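Local coordinates for protein putative HAD-hydrolase YfnB (Bacillus subtilis, PDB 3ED5) that is a putative hydrolase of the haloacid dehalogenase superfamily that probably removes phosphate from nucleoside 5'-monophosphates, using an aspartate nucleophile, at residues A[7-13]-A[178-184]; A[120-126]-A[145-151]. The contacts are given in a common frame with arbitrary orientation. Where two conformers were deposited one is given. Residues are numbered along the deposited sequence.

Contact 1 of 2, residues A[7-13]-A[178-184]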
loop_
_atom_site.group_PDB
_atom_site.type_symbol
_atom_site.label_atom_id
_atom_site.label_comp_id
_atom_site.label_asym_id
_atom_site.label_seq_id
_atom_site.Cartn_x
_atom_site.Cartn_y
_atom_site.Cartn_z
ATOM N N TYR A 7 -4.063 21.513 -6.068
ATOM C CA TYR A 7 -4.528 20.171 -6.394
ATOM C C TYR A 7 -5.988 20.065 -6.055
ATOM O O TYR A 7 -6.465 20.722 -5.121
ATOM C CB TYR A 7 -3.774 19.086 -5.601
ATOM C CG TYR A 7 -2.318 19.048 -5.934
ATOM C CD1 TYR A 7 -1.865 18.417 -7.099
ATOM C CD2 TYR A 7 -1.383 19.682 -5.090
ATOM C CE1 TYR A 7 -0.499 18.421 -7.430
ATOM C CE2 TYR A 7 -0.010 19.680 -5.395
ATOM C CZ TYR A 7 0.418 19.041 -6.547
ATOM O OH TYR A 7 1.762 19.011 -6.828
ATOM N N ARG A 8 -6.692 19.218 -6.792
ATOM C CA ARG A 8 -8.100 18.963 -6.503
ATOM C C ARG A 8 -8.356 17.524 -6.082
ATOM O O ARG A 8 -9.309 17.262 -5.346
ATOM C CB ARG A 8 -8.946 19.284 -7.726
ATOM C CG ARG A 8 -8.996 20.786 -7.996
ATOM C CD ARG A 8 -10.142 21.151 -8.923
ATOM N NE ARG A 8 -9.921 20.669 -10.288
ATOM C CZ ARG A 8 -9.292 21.365 -11.231
ATOM N NH1 ARG A 8 -8.797 22.571 -10.953
ATOM N NH2 ARG A 8 -9.163 20.856 -12.449
ATOM N N THR A 9 -7.497 16.616 -6.548
ATOM C CA THR A 9 -7.737 15.187 -6.464
ATOM C C THR A 9 -6.506 14.563 -5.828
ATOM O O THR A 9 -5.401 14.733 -6.361
ATOM C CB THR A 9 -7.907 14.623 -7.875
ATOM O OG1 THR A 9 -8.949 15.355 -8.546
ATOM C CG2 THR A 9 -8.266 13.116 -7.839
ATOM N N LEU A 10 -6.698 13.827 -4.725
ATOM C CA LEU A 10 -5.575 13.148 -4.038
ATOM C C LEU A 10 -5.784 11.641 -4.121
ATOM O O LEU A 10 -6.869 11.147 -3.770
ATOM C CB LEU A 10 -5.447 13.583 -2.555
ATOM C CG LEU A 10 -5.466 15.119 -2.385
ATOM C CD1 LEU A 10 -5.446 15.488 -0.896
ATOM C CD2 LEU A 10 -4.301 15.788 -3.136
ATOM N N LEU A 11 -4.769 10.927 -4.610
ATOM C CA LEU A 11 -4.811 9.481 -4.678
ATOM C C LEU A 11 -3.874 8.930 -3.595
ATOM O O LEU A 11 -2.677 9.216 -3.602
ATOM C CB LEU A 11 -4.336 8.984 -6.051
ATOM C CG LEU A 11 -4.923 9.693 -7.304
ATOM C CD1 LEU A 11 -4.353 9.031 -8.566
ATOM C CD2 LEU A 11 -6.453 9.640 -7.345
ATOM N N PHE A 12 -4.442 8.166 -2.677
ATOM C CA PHE A 12 -3.642 7.652 -1.567
ATOM C C PHE A 12 -3.460 6.152 -1.714
ATOM O O PHE A 12 -4.412 5.403 -1.887
ATOM C CB PHE A 12 -4.366 7.893 -0.225
ATOM C CG PHE A 12 -4.169 9.258 0.347
ATOM C CD1 PHE A 12 -3.105 9.547 1.198
ATOM C CD2 PHE A 12 -5.088 10.276 0.048
ATOM C CE1 PHE A 12 -2.928 10.862 1.713
ATOM C CE2 PHE A 12 -4.937 11.574 0.583
ATOM C CZ PHE A 12 -3.867 11.865 1.403
ATOM N N ASP A 13 -2.211 5.728 -1.586
ATOM C CA ASP A 13 -1.893 4.340 -1.289
ATOM C C ASP A 13 -2.392 4.023 0.137
ATOM O O ASP A 13 -2.609 4.927 0.947
ATOM C CB ASP A 13 -0.371 4.162 -1.411
ATOM C CG ASP A 13 0.096 2.785 -0.970
ATOM O OD1 ASP A 13 -0.212 1.776 -1.652
ATOM O OD2 ASP A 13 0.784 2.746 0.054
ATOM N N HIS A 178 -3.893 18.562 -11.729
ATOM C CA HIS A 178 -4.469 18.890 -10.418
ATOM C C HIS A 178 -4.623 17.676 -9.533
ATOM O O HIS A 178 -5.459 17.668 -8.617
ATOM C CB HIS A 178 -5.820 19.560 -10.616
ATOM C CG HIS A 178 -5.723 20.812 -11.419
ATOM N ND1 HIS A 178 -5.411 22.030 -10.854
ATOM C CD2 HIS A 178 -5.841 21.027 -12.752
ATOM C CE1 HIS A 178 -5.371 22.953 -11.804
ATOM N NE2 HIS A 178 -5.617 22.366 -12.964
ATOM N N THR A 179 -3.831 16.653 -9.830
ATOM C CA THR A 179 -3.865 15.417 -9.083
ATOM C C THR A 179 -2.507 15.099 -8.453
ATOM O O THR A 179 -1.463 15.252 -9.096
ATOM C CB THR A 179 -4.281 14.250 -10.007
ATOM O OG1 THR A 179 -5.550 14.533 -10.587
ATOM C CG2 THR A 179 -4.343 12.889 -9.238
ATOM N N LEU A 180 -2.532 14.613 -7.209
ATOM C CA LEU A 180 -1.322 14.206 -6.506
ATOM C C LEU A 180 -1.495 12.760 -6.065
ATOM O O LEU A 180 -2.553 12.409 -5.494
ATOM C CB LEU A 180 -1.126 15.098 -5.259
ATOM C CG LEU A 180 0.135 14.756 -4.410
ATOM C CD1 LEU A 180 1.444 15.063 -5.166
ATOM C CD2 LEU A 180 0.091 15.581 -3.106
ATOM N N ILE A 181 -0.463 11.927 -6.254
ATOM C CA ILE A 181 -0.487 10.609 -5.631
ATOM C C ILE A 181 0.475 10.602 -4.426
ATOM O O ILE A 181 1.602 11.093 -4.525
ATOM C CB ILE A 181 -0.164 9.450 -6.610
ATOM C CG1 ILE A 181 -0.190 8.092 -5.857
ATOM C CG2 ILE A 181 1.186 9.673 -7.341
ATOM C CD1 ILE A 181 -0.125 6.835 -6.829
ATOM N N ILE A 182 0.005 10.050 -3.310
ATOM C CA ILE A 182 0.779 9.991 -2.062
ATOM C C ILE A 182 0.945 8.526 -1.676
ATOM O O ILE A 182 -0.041 7.798 -1.532
ATOM C CB ILE A 182 -0.002 10.694 -0.921
ATOM C CG1 ILE A 182 -0.362 12.147 -1.286
ATOM C CG2 ILE A 182 0.835 10.665 0.406
ATOM C CD1 ILE A 182 -1.778 12.319 -1.864
ATOM N N GLY A 183 2.180 8.088 -1.521
ATOM C CA GLY A 183 2.418 6.685 -1.130
ATOM C C GLY A 183 3.839 6.455 -0.693
ATOM O O GLY A 183 4.733 7.314 -0.885
ATOM N N ASP A 184 4.059 5.272 -0.104
ATOM C CA ASP A 184 5.370 4.956 0.471
ATOM C C ASP A 184 6.263 4.138 -0.457
ATOM O O ASP A 184 7.469 3.998 -0.190
ATOM C CB ASP A 184 5.166 4.139 1.749
ATOM C CG ASP A 184 4.677 2.758 1.451
ATOM O OD1 ASP A 184 3.674 2.619 0.722
ATOM O OD2 ASP A 184 5.290 1.800 1.945
#
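In the Rossmann-like core of a HAD hydrolase, two strands far apart in sequence lie side by side at the middle of a parallel sheet, and 9-12 with 179-183 is a worked example. Their axes approach to 4.7 Å at 22°, and the backbone bonds run as a regular parallel ladder. His178 O opens it by accepting twice, from Arg8 N (2.7 Å) and Thr9 N (3.1 Å). Next, Leu180 N gives to Thr9 O (3.0 Å) and Leu180 O receives Leu11 N (2.8 Å); Ile182 N then gives to Leu11 O (2.8 Å) and Ile182 O receives Asp13 N (3.0 Å). The intervening Leu10 and Phe12 turn their polar backbone atoms to strand 120-125, so strand 9-12 is satisfied from both edges.

One face is apolar: Leu10, Phe12, Leu180 and Ile182 interlock there, with Ile182 CD1 4.0 Å from the Phe12 ring centroid, a CH-pi contact. Tyr7 receives Leu180 CB over its ring in the same way, while its hydroxyl bonds to Asp199 and Tyr218. At the outer end the Arg8 guanidinium lies flat on the His178 imidazole, whose ND1 is hydrogen-bonded to Arg6 O. Thr179 OG1 is bonded to Ser175 O.

The ladder delivers Asp13, the nucleophile by similarity with relatives, to the C-terminal ends of the parallel strands. Asp13 OD1 forms a salt bridge with Lys158 and OD2 a hydrogen bond with Thr17, while Asp13 OD2 also stands 3.0 Å from Asp184 OD1, two acceptors with no hydrogen bond between them.

Contact 2 of 2, residues A[120-126]-A[145-151]. With FMT (formic acid), chain C.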
loop_
_atom_site.group_PDB
_atom_site.type_symbol
_atom_site.label_atom_id
_atom_site.label_comp_id
_atom_site.label_asym_id
_atom_site.label_seq_id
_atom_site.Cartn_x
_atom_site.Cartn_y
_atom_site.Cartn_z
ATOM N N ASP A 120 -10.933 15.965 -3.289
ATOM C CA ASP A 120 -11.580 14.694 -3.596
ATOM C C ASP A 120 -10.558 13.597 -3.325
ATOM O O ASP A 120 -9.440 13.620 -3.874
ATOM C CB ASP A 120 -12.024 14.658 -5.053
ATOM C CG ASP A 120 -13.086 15.684 -5.357
ATOM O OD1 ASP A 120 -13.909 15.971 -4.469
ATOM O OD2 ASP A 120 -13.093 16.191 -6.498
ATOM N N LEU A 121 -10.902 12.647 -2.454
ATOM C CA LEU A 121 -9.920 11.623 -2.078
ATOM C C LEU A 121 -10.254 10.267 -2.695
ATOM O O LEU A 121 -11.410 9.862 -2.709
ATOM C CB LEU A 121 -9.872 11.472 -0.546
ATOM C CG LEU A 121 -9.797 12.760 0.270
ATOM C CD1 LEU A 121 -9.736 12.453 1.776
ATOM C CD2 LEU A 121 -8.618 13.666 -0.170
ATOM N N TYR A 122 -9.233 9.568 -3.181
ATOM C CA TYR A 122 -9.421 8.234 -3.726
ATOM C C TYR A 122 -8.330 7.327 -3.164
ATOM O O TYR A 122 -7.244 7.789 -2.808
ATOM C CB TYR A 122 -9.269 8.191 -5.228
ATOM C CG TYR A 122 -10.345 9.018 -5.898
ATOM C CD1 TYR A 122 -11.555 8.422 -6.268
ATOM C CD2 TYR A 122 -10.163 10.380 -6.106
ATOM C CE1 TYR A 122 -12.579 9.183 -6.870
ATOM C CE2 TYR A 122 -11.195 11.160 -6.726
ATOM C CZ TYR A 122 -12.378 10.539 -7.086
ATOM O OH TYR A 122 -13.403 11.248 -7.691
ATOM N N ILE A 123 -8.626 6.038 -3.166
ATOM C CA ILE A 123 -7.628 5.015 -2.786
ATOM C C ILE A 123 -7.100 4.331 -4.061
ATOM O O ILE A 123 -7.890 4.019 -4.955
ATOM C CB ILE A 123 -8.230 3.923 -1.869
ATOM C CG1 ILE A 123 -8.596 4.483 -0.476
ATOM C CG2 ILE A 123 -7.243 2.708 -1.754
ATOM C CD1 ILE A 123 -7.382 4.907 0.354
ATOM N N VAL A 124 -5.774 4.109 -4.131
ATOM C CA VAL A 124 -5.152 3.360 -5.227
ATOM C C VAL A 124 -4.278 2.279 -4.572
ATOM O O VAL A 124 -3.307 2.589 -3.872
ATOM C CB VAL A 124 -4.376 4.252 -6.253
ATOM C CG1 VAL A 124 -5.424 5.116 -7.067
ATOM C CG2 VAL A 124 -3.298 5.156 -5.548
ATOM N N THR A 125 -4.695 1.039 -4.752
ATOM C CA THR A 125 -4.013 -0.061 -4.027
ATOM C C THR A 125 -3.865 -1.343 -4.857
ATOM O O THR A 125 -4.752 -1.694 -5.644
ATOM C CB THR A 125 -4.719 -0.339 -2.644
ATOM O OG1 THR A 125 -3.959 -1.341 -1.907
ATOM C CG2 THR A 125 -6.159 -0.877 -2.850
ATOM N N ASN A 126 -2.734 -2.050 -4.645
ATOM C CA ASN A 126 -2.518 -3.391 -5.215
ATOM C C ASN A 126 -2.908 -4.489 -4.193
ATOM O O ASN A 126 -2.850 -5.681 -4.505
ATOM C CB ASN A 126 -1.025 -3.607 -5.532
ATOM C CG ASN A 126 -0.598 -2.964 -6.817
ATOM O OD1 ASN A 126 -1.426 -2.410 -7.562
ATOM N ND2 ASN A 126 0.691 -3.017 -7.093
ATOM N N PHE A 145 -13.396 8.497 1.458
ATOM C CA PHE A 145 -12.954 8.324 0.045
ATOM C C PHE A 145 -14.108 8.202 -0.922
ATOM O O PHE A 145 -15.088 7.484 -0.674
ATOM C CB PHE A 145 -12.024 7.111 -0.051
ATOM C CG PHE A 145 -10.784 7.289 0.764
ATOM C CD1 PHE A 145 -9.675 7.948 0.226
ATOM C CD2 PHE A 145 -10.742 6.872 2.102
ATOM C CE1 PHE A 145 -8.513 8.172 1.003
ATOM C CE2 PHE A 145 -9.551 7.063 2.898
ATOM C CZ PHE A 145 -8.450 7.722 2.350
ATOM N N LYS A 146 -14.013 8.956 -2.015
ATOM C CA LYS A 146 -15.000 8.923 -3.081
ATOM C C LYS A 146 -15.058 7.585 -3.808
ATOM O O LYS A 146 -16.133 7.149 -4.221
ATOM C CB LYS A 146 -14.689 10.014 -4.085
ATOM C CG LYS A 146 -14.786 11.416 -3.524
ATOM C CD LYS A 146 -16.084 12.062 -3.818
ATOM C CE LYS A 146 -15.995 12.964 -5.051
ATOM N NZ LYS A 146 -15.679 12.174 -6.302
ATOM N N ASP A 147 -13.907 6.937 -3.974
ATOM C CA ASP A 147 -13.834 5.609 -4.584
ATOM C C ASP A 147 -12.528 4.905 -4.176
ATOM O O ASP A 147 -11.592 5.549 -3.668
ATOM C CB ASP A 147 -13.959 5.704 -6.115
ATOM C CG ASP A 147 -14.643 4.501 -6.736
ATOM O OD1 ASP A 147 -14.683 3.374 -6.152
ATOM O OD2 ASP A 147 -15.146 4.692 -7.861
ATOM N N ILE A 148 -12.494 3.597 -4.387
ATOM C CA ILE A 148 -11.354 2.730 -4.039
ATOM C C ILE A 148 -11.043 1.907 -5.284
ATOM O O ILE A 148 -11.908 1.155 -5.765
ATOM C CB ILE A 148 -11.721 1.844 -2.836
ATOM C CG1 ILE A 148 -11.994 2.752 -1.633
ATOM C CG2 ILE A 148 -10.591 0.814 -2.511
ATOM C CD1 ILE A 148 -12.512 2.034 -0.436
ATOM N N PHE A 149 -9.846 2.095 -5.838
ATOM C CA PHE A 149 -9.452 1.426 -7.060
ATOM C C PHE A 149 -8.452 0.323 -6.740
ATOM O O PHE A 149 -7.313 0.601 -6.367
ATOM C CB PHE A 149 -8.848 2.402 -8.044
ATOM C CG PHE A 149 -9.779 3.530 -8.398
ATOM C CD1 PHE A 149 -10.917 3.297 -9.201
ATOM C CD2 PHE A 149 -9.536 4.803 -7.927
ATOM C CE1 PHE A 149 -11.806 4.346 -9.549
ATOM C CE2 PHE A 149 -10.418 5.876 -8.280
ATOM C CZ PHE A 149 -11.552 5.625 -9.086
ATOM N N VAL A 150 -8.908 -0.912 -6.933
ATOM C CA VAL A 150 -8.093 -2.091 -6.612
ATOM C C VAL A 150 -7.519 -2.700 -7.897
ATOM O O VAL A 150 -8.240 -2.838 -8.899
ATOM C CB VAL A 150 -8.942 -3.105 -5.782
ATOM C CG1 VAL A 150 -9.414 -2.439 -4.470
ATOM C CG2 VAL A 150 -10.143 -3.639 -6.539
ATOM N N SER A 151 -6.234 -3.044 -7.875
ATOM C CA SER A 151 -5.545 -3.605 -9.056
ATOM C C SER A 151 -6.316 -4.776 -9.683
ATOM O O SER A 151 -6.374 -4.920 -10.893
ATOM C CB SER A 151 -4.101 -4.054 -8.700
ATOM O OG SER A 151 -4.116 -4.969 -7.615
HETATM C C FMT C . 0.821 -0.981 -3.536
HETATM O O1 FMT C . 1.186 -2.048 -3.075
HETATM O O2 FMT C . -0.386 -0.760 -3.631
#
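Ile123 sets its CD1 over one face of the Phe145 ring, 3.6 Å from the centroid and 17° off the normal, a close CH-pi contact at the start of a parallel pairing. Leu121 CB also reaches this ring, 3.6 Å from Phe145 CD1. Beyond it, strands 120-125 and 147-150 run 4.7 Å apart at 15°, joined by the usual parallel pattern: Ile123 N to Asp147 O (3.0 Å), Phe149 N to Ile123 O (2.9 Å), Thr125 N to Phe149 O (3.1 Å) and Ser151 N to Thr125 O (3.0 Å). One step earlier in the chain, Lys146 N donates to Leu121 O at 2.8 Å.

On the face carrying Tyr122, Val124 and Phe149, the two aromatic rings are nearly parallel but slid apart, with centroids 5.7 Å apart; they meet at Tyr122 CD1 and Phe149 CE2 (3.4 Å) and barely overlap. The tyrosine hydroxyl accepts from the exposed Lys146, with NZ 2.8 Å from Tyr122 OH. At the other end, Asn126 N donates to O2 of a formate (2.9 Å), probably a crystallisation component, beside the likely catalytic pocket; Asn126 ND2, in the side chain, is hydrogen-bonded to Lys158 O, and Thr125 OG1 to Gly127 N and Gln132.

The arrangement is a classic beta-alpha-beta crossover, in which helix 129-138 connects strand 120-125 to strand 147-150. That helix covers Ile123, Ile148 and Val150, helix 108-116 packs on Leu121 and Phe145, and strand 9-12 flanks 120-125 along its other edge, leaving 147-150 outermost in the sheet.

Both contacts are largely buried and belong to one parallel sheet, where strands 9-12 and 120-125 are neighbours; a probable backbone hydrogen bond from Phe12 N to Tyr122 O (2.8 Å) joins them. Contact 1 brings together central strands 165 residues apart in sequence, and contact 2, nested within that loop, closes a local crossover at the sheet's edge. Both have CH-pi contacts and an exposed basic side chain on an aromatic partner, Arg8 stacked on His178 and Lys146 bonded to Tyr122; the close pair of carboxylates belongs to contact 1 alone. Their C-terminal ends converge, since Lys158 serves Asp13 of contact 1 as well as Val124 and Asn126 of contact 2.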